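Local coordinates for uncharacterized protein (Bacteroides ovatus CL02T12C04, PDB 6PTM), which probably hydrolyses carrageenan chains from their ends, acting as an exo-carrageenase of glycoside hydrolase family GH42, at residues Y288-P294 with A389-K394; R264-S268 with E373-L378. All blocks are in the same frame, centred on the assembly; numbering follows the deposited sequence.

Along the chain from the N terminus come helix 261-278, strand 288-292, helix 358-385 and strand 391-394, in this order with other helices between the second and third, all parts of a barrel of alternating strands and helices. Contact 2 pairs the first with the third, bringing two neighbouring outer helices together; contact 1 pairs the second with the fourth, joining two adjacent inner strands. The segments therefore alternate, and the two loops they close cross. Strand 288-292, helix 358-385 and strand 391-394 form a beta-alpha-beta crossover, while helix 261-278 leads into its first strand. Phe375 of 373-378 ties the layers together, packing on Cys291, Pro294 and Ile393, with its CG 3.6 Å from Ile393 CD1.

Contact 1 (Y288-P294 with A389-K394); sequences YMLCNEP and AKTHIK
Strand 288-292, led by Tyr288, runs parallel to strand 391-394, starting at Thr391, with their axes 4.6 Å apart at closest and inclined by 30°. They are neighbours in the (beta/alpha)8 barrel of GH42 enzymes. Tyr288 N bonds Lys390 O, Tyr288 O receives His392 N, and Leu290 N reaches His392 O. A beta bulge then shifts the register: Leu290 and Cys291 together face Ile393, and the ladder resumes with Lys394 N on Cys291 O.

On the face turned to helix 358-385, apolar groups meet across the two strands. Tyr288 CE1 lies 3.5 Å from Ala389 CB, its hydroxyl bonding Asp386, and Pro294 CG rests 3.6 Å from Ile393 CG2. On the other face, inside the barrel, His392, Asn292 and Lys394 meet strand 466-471 and Met289 meets strand 225-230. The His392 ring, with CG between backbone N and carbonyl carbon (chi1 50°), swings across its neighbour strand, so that one face lies over Tyr288 O and Met289 CA. Its CE1 meets Met289 CG at 3.6 Å, the two side chains crossing at about a right angle, and NE2 donates to Leu286 O. An alanine here is likely to leave that carbonyl without its mate and open a gap beside Met289. Methionine suits its place because its pliable, bent chain brings SD across the lysine, 3.7 Å from Lys394 CB.

Glu293 follows Asn292 at the C-terminal end of the strand, where family relatives carry an Asn-Glu pair in the active site. Lys394 is long enough to run beside Asn292, pointing the same way. Besides its salt bridge to Glu470, its NZ donates to Asn292 OD1 at 2.8 Å, approaching 31° out of the amide carbonyl plane.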
loop_
_atom_site.group_PDB
_atom_site.type_symbol
_atom_site.label_atom_id
_atom_site.label_comp_id
_atom_site.label_asym_id
_atom_site.label_seq_id
_atom_site.Cartn_x
_atom_site.Cartn_y
_atom_site.Cartn_z
ATOM N N TYR A 288 -2.931 14.820 -6.504
ATOM C CA TYR A 288 -1.762 15.600 -6.057
ATOM C C TYR A 288 -1.123 14.872 -4.874
ATOM O O TYR A 288 -1.744 14.695 -3.792
ATOM C CB TYR A 288 -2.187 17.019 -5.675
ATOM C CG TYR A 288 -2.767 17.846 -6.789
ATOM C CD1 TYR A 288 -4.083 17.654 -7.206
ATOM C CD2 TYR A 288 -2.045 18.883 -7.362
ATOM C CE1 TYR A 288 -4.640 18.429 -8.209
ATOM C CE2 TYR A 288 -2.592 19.673 -8.367
ATOM C CZ TYR A 288 -3.893 19.443 -8.788
ATOM O OH TYR A 288 -4.484 20.210 -9.744
ATOM N N MET A 289 0.114 14.443 -5.084
ATOM C CA MET A 289 0.881 13.643 -4.099
ATOM C C MET A 289 1.661 14.613 -3.214
ATOM O O MET A 289 2.578 15.279 -3.737
ATOM C CB MET A 289 1.808 12.707 -4.874
ATOM C CG MET A 289 2.197 11.462 -4.121
ATOM S SD MET A 289 3.413 11.791 -2.878
ATOM C CE MET A 289 4.781 12.514 -3.785
ATOM N N LEU A 290 1.271 14.765 -1.949
ATOM C CA LEU A 290 1.664 15.958 -1.163
ATOM C C LEU A 290 3.070 15.787 -0.576
ATOM O O LEU A 290 3.681 16.817 -0.304
ATOM C CB LEU A 290 0.654 16.262 -0.052
ATOM C CG LEU A 290 -0.764 16.568 -0.520
ATOM C CD1 LEU A 290 -1.682 16.822 0.665
ATOM C CD2 LEU A 290 -0.794 17.732 -1.496
ATOM N N CYS A 291 3.569 14.558 -0.409
ATOM C CA CYS A 291 4.957 14.325 0.031
ATOM C C CYS A 291 5.335 12.853 -0.182
ATOM O O CYS A 291 4.503 11.959 0.116
ATOM C CB CYS A 291 5.134 14.679 1.509
ATOM S SG CYS A 291 6.869 14.786 2.030
ATOM N N ASN A 292 6.580 12.647 -0.602
ATOM C CA ASN A 292 7.321 11.361 -0.661
ATOM C C ASN A 292 7.764 10.906 0.749
ATOM O O ASN A 292 8.669 11.543 1.304
ATOM C CB ASN A 292 8.554 11.585 -1.541
ATOM C CG ASN A 292 9.319 10.318 -1.827
ATOM O OD1 ASN A 292 9.157 9.667 -2.881
ATOM N ND2 ASN A 292 10.158 9.972 -0.887
ATOM N N GLU A 293 7.242 9.785 1.251
ATOM C CA GLU A 293 7.694 9.087 2.493
ATOM C C GLU A 293 7.951 10.113 3.587
ATOM O O GLU A 293 9.061 10.211 4.122
ATOM C CB GLU A 293 8.955 8.252 2.265
ATOM C CG GLU A 293 8.727 7.093 1.299
ATOM C CD GLU A 293 9.787 6.000 1.387
ATOM O OE1 GLU A 293 10.912 6.317 1.840
ATOM O OE2 GLU A 293 9.483 4.860 1.006
ATOM N N PRO A 294 6.957 10.963 3.899
ATOM C CA PRO A 294 7.093 11.901 5.015
ATOM C C PRO A 294 7.240 11.173 6.362
ATOM O O PRO A 294 6.681 10.065 6.551
ATOM C CB PRO A 294 5.770 12.683 4.960
ATOM C CG PRO A 294 4.819 11.656 4.434
ATOM C CD PRO A 294 5.606 11.010 3.303
ATOM N N ALA A 389 -9.500 18.958 -6.978
ATOM C CA ALA A 389 -8.221 18.273 -6.674
ATOM C C ALA A 389 -8.485 17.082 -5.750
ATOM O O ALA A 389 -9.146 17.240 -4.728
ATOM C CB ALA A 389 -7.233 19.227 -6.047
ATOM N N LYS A 390 -7.887 15.946 -6.068
ATOM C CA LYS A 390 -7.821 14.810 -5.136
ATOM C C LYS A 390 -6.378 14.753 -4.637
ATOM O O LYS A 390 -5.467 14.855 -5.465
ATOM C CB LYS A 390 -8.327 13.556 -5.837
ATOM C CG LYS A 390 -9.737 13.620 -6.407
ATOM C CD LYS A 390 -10.306 12.212 -6.375
ATOM C CE LYS A 390 -11.400 11.832 -7.347
ATOM N NZ LYS A 390 -11.911 12.924 -8.173
ATOM N N THR A 391 -6.192 14.645 -3.329
ATOM C CA THR A 391 -4.853 14.588 -2.731
ATOM C C THR A 391 -4.627 13.208 -2.134
ATOM O O THR A 391 -5.592 12.540 -1.701
ATOM C CB THR A 391 -4.632 15.714 -1.720
ATOM O OG1 THR A 391 -5.471 15.504 -0.579
ATOM C CG2 THR A 391 -4.894 17.071 -2.339
ATOM N N HIS A 392 -3.349 12.884 -2.032
ATOM C CA HIS A 392 -2.843 11.726 -1.289
ATOM C C HIS A 392 -1.405 11.987 -0.903
ATOM O O HIS A 392 -0.795 12.955 -1.374
ATOM C CB HIS A 392 -3.012 10.441 -2.126
ATOM C CG HIS A 392 -2.486 10.554 -3.510
ATOM N ND1 HIS A 392 -1.249 10.050 -3.874
ATOM C CD2 HIS A 392 -3.043 11.070 -4.623
ATOM C CE1 HIS A 392 -1.058 10.273 -5.156
ATOM N NE2 HIS A 392 -2.164 10.897 -5.655
ATOM N N ILE A 393 -0.888 11.069 -0.108
ATOM C CA ILE A 393 0.464 11.145 0.486
ATOM C C ILE A 393 1.138 9.783 0.287
ATOM O O ILE A 393 0.470 8.736 0.514
ATOM C CB ILE A 393 0.320 11.556 1.965
ATOM C CG1 ILE A 393 -0.491 12.848 2.123
ATOM C CG2 ILE A 393 1.668 11.659 2.655
ATOM C CD1 ILE A 393 -1.057 13.023 3.545
ATOM N N LYS A 394 2.416 9.779 -0.102
ATOM C CA LYS A 394 3.163 8.501 -0.261
ATOM C C LYS A 394 3.600 8.024 1.133
ATOM O O LYS A 394 4.789 8.134 1.505
ATOM C CB LYS A 394 4.316 8.656 -1.240
ATOM C CG LYS A 394 5.088 7.359 -1.466
ATOM C CD LYS A 394 6.357 7.535 -2.213
ATOM C CE LYS A 394 6.132 8.038 -3.635
ATOM N NZ LYS A 394 7.404 8.092 -4.407
#

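Contact 2 (R264-S268 with E373-L378); sequences RQVNS and EWFSFL
Arg264 reaches from helix 261-278 along Phe377 and the Trp374 edge to Glu373 on helix 358-385, both outer helices of the barrel; the axes of 264-268 and 373-378 come no closer than 11.5 Å and are inclined to each other. Long and aromatic side chains must fill that space. Arg264 CB lies 3.9 Å from Phe377 CZ. A bend at chi2 (-116°) then carries CD over the centre of that ring, 3.9 Å from the Phe377 centroid and 9° off the normal, a CH-pi contact. NE passes the edge of the Trp374 indole, 3.8 Å from CE3, and donates to Ile258 O. The guanidinium lies against Phe377, its NH1 near CB and CG of that residue, with Trp374 CE3 over its face. It meets the carboxylate end-on and nearly coplanar, 11° apart: NH1 bonds Glu373 OE2 at 3.0 Å and NH2 bonds Glu373 OE1 at 2.9 Å, each oxygen using its syn lone pair.

Asn267 suits a buried site because its amide can both give and take bonds. ND2 serves Ala263 O and Tyr256 OH while lying 3.7 Å from Trp374 CH2 at the indole edge, with amide and ring planes almost perpendicular; OD1 pairs with Asn198. Small Ser268 fits against the rim of Phe377, its OG 3.3 Å from CZ and also hydrogen-bonded to Glu381.

The arginine thus serves twice: its chain and guanidinium face pack on aromatics, while two good bonds and a weak third, NH1 to OE1, hold its edge to glutamate, which should fix its rotation and probably offset the two charges in part.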
loop_
_atom_site.group_PDB
_atom_site.type_symbol
_atom_site.label_atom_id
_atom_site.label_comp_id
_atom_site.label_asym_id
_atom_site.label_seq_id
_atom_site.Cartn_x
_atom_site.Cartn_y
_atom_site.Cartn_z
ATOM N N ARG A 264 5.406 28.252 4.833
ATOM C CA ARG A 264 3.997 28.382 4.395
ATOM C C ARG A 264 3.874 29.413 3.239
ATOM O O ARG A 264 3.106 29.145 2.270
ATOM C CB ARG A 264 3.110 28.686 5.607
ATOM C CG ARG A 264 3.347 27.709 6.751
ATOM C CD ARG A 264 2.142 26.860 7.076
ATOM N NE ARG A 264 2.450 25.674 7.892
ATOM C CZ ARG A 264 1.518 24.950 8.514
ATOM N NH1 ARG A 264 0.248 25.331 8.459
ATOM N NH2 ARG A 264 1.850 23.866 9.198
ATOM N N GLN A 265 4.576 30.545 3.310
ATOM C CA GLN A 265 4.583 31.534 2.191
ATOM C C GLN A 265 5.055 30.817 0.908
ATOM O O GLN A 265 4.418 30.954 -0.166
ATOM C CB GLN A 265 5.478 32.738 2.517
ATOM C CG GLN A 265 5.695 33.686 1.319
ATOM C CD GLN A 265 6.769 34.705 1.613
ATOM O OE1 GLN A 265 6.761 35.275 2.691
ATOM N NE2 GLN A 265 7.740 34.880 0.708
ATOM N N VAL A 266 6.139 30.066 1.004
ATOM C CA VAL A 266 6.801 29.495 -0.198
ATOM C C VAL A 266 5.870 28.439 -0.808
ATOM O O VAL A 266 5.649 28.453 -2.051
ATOM C CB VAL A 266 8.222 28.964 0.105
ATOM C CG1 VAL A 266 8.751 28.131 -1.047
ATOM C CG2 VAL A 266 9.206 30.089 0.426
ATOM N N ASN A 267 5.315 27.559 0.025
ATOM C CA ASN A 267 4.387 26.520 -0.470
ATOM C C ASN A 267 3.155 27.188 -1.093
ATOM O O ASN A 267 2.761 26.745 -2.171
ATOM C CB ASN A 267 4.050 25.511 0.629
ATOM C CG ASN A 267 5.175 24.524 0.798
ATOM O OD1 ASN A 267 5.205 23.474 0.153
ATOM N ND2 ASN A 267 6.131 24.869 1.634
ATOM N N SER A 268 2.561 28.184 -0.434
ATOM C CA SER A 268 1.395 28.960 -0.946
ATOM C C SER A 268 1.758 29.568 -2.312
ATOM O O SER A 268 0.950 29.466 -3.242
ATOM C CB SER A 268 0.940 30.004 0.040
ATOM O OG SER A 268 0.322 29.364 1.155
ATOM N N GLU A 373 -2.184 18.576 10.266
ATOM C CA GLU A 373 -2.538 19.999 9.954
ATOM C C GLU A 373 -1.715 20.496 8.743
ATOM O O GLU A 373 -2.269 21.184 7.845
ATOM C CB GLU A 373 -2.371 20.864 11.202
ATOM C CG GLU A 373 -2.796 22.317 10.995
ATOM C CD GLU A 373 -1.810 23.204 10.256
ATOM O OE1 GLU A 373 -0.582 23.032 10.442
ATOM O OE2 GLU A 373 -2.278 24.081 9.495
ATOM N N TRP A 374 -0.443 20.121 8.672
ATOM C CA TRP A 374 0.444 20.540 7.569
ATOM C C TRP A 374 -0.133 20.035 6.244
ATOM O O TRP A 374 -0.236 20.812 5.284
ATOM C CB TRP A 374 1.862 20.039 7.860
ATOM C CG TRP A 374 2.760 19.963 6.663
ATOM C CD1 TRP A 374 3.253 18.841 6.055
ATOM C CD2 TRP A 374 3.275 21.078 5.935
ATOM N NE1 TRP A 374 4.058 19.186 5.009
ATOM C CE2 TRP A 374 4.070 20.548 4.894
ATOM C CE3 TRP A 374 3.148 22.467 6.071
ATOM C CZ2 TRP A 374 4.756 21.371 4.008
ATOM C CZ3 TRP A 374 3.841 23.275 5.201
ATOM C CH2 TRP A 374 4.611 22.730 4.173
ATOM N N PHE A 375 -0.507 18.760 6.194
ATOM C CA PHE A 375 -1.044 18.135 4.967
ATOM C C PHE A 375 -2.424 18.716 4.667
ATOM O O PHE A 375 -2.723 18.850 3.448
ATOM C CB PHE A 375 -1.013 16.610 5.076
ATOM C CG PHE A 375 0.370 16.063 4.879
ATOM C CD1 PHE A 375 1.050 16.292 3.698
ATOM C CD2 PHE A 375 1.017 15.376 5.888
ATOM C CE1 PHE A 375 2.328 15.803 3.523
ATOM C CE2 PHE A 375 2.300 14.899 5.710
ATOM C CZ PHE A 375 2.967 15.139 4.544
ATOM N N SER A 376 -3.209 19.070 5.687
ATOM C CA SER A 376 -4.472 19.814 5.511
ATOM C C SER A 376 -4.199 21.180 4.868
ATOM O O SER A 376 -4.939 21.537 3.924
ATOM C CB SER A 376 -5.270 19.946 6.801
ATOM O OG SER A 376 -5.734 18.661 7.208
ATOM N N PHE A 377 -3.208 21.925 5.357
ATOM C CA PHE A 377 -2.781 23.225 4.768
ATOM C C PHE A 377 -2.438 23.018 3.285
ATOM O O PHE A 377 -3.003 23.723 2.449
ATOM C CB PHE A 377 -1.611 23.847 5.543
ATOM C CG PHE A 377 -0.861 24.928 4.801
ATOM C CD1 PHE A 377 -1.397 26.205 4.666
ATOM C CD2 PHE A 377 0.373 24.656 4.224
ATOM C CE1 PHE A 377 -0.727 27.178 3.936
ATOM C CE2 PHE A 377 1.042 25.632 3.492
ATOM C CZ PHE A 377 0.484 26.887 3.342
ATOM N N LEU A 378 -1.585 22.061 2.927
ATOM C CA LEU A 378 -1.179 21.884 1.496
ATOM C C LEU A 378 -2.411 21.602 0.628
ATOM O O LEU A 378 -2.558 22.238 -0.424
ATOM C CB LEU A 378 -0.158 20.742 1.374
ATOM C CG LEU A 378 1.236 21.048 1.907
ATOM C CD1 LEU A 378 2.141 19.827 1.752
ATOM C CD2 LEU A 378 1.866 22.291 1.235
#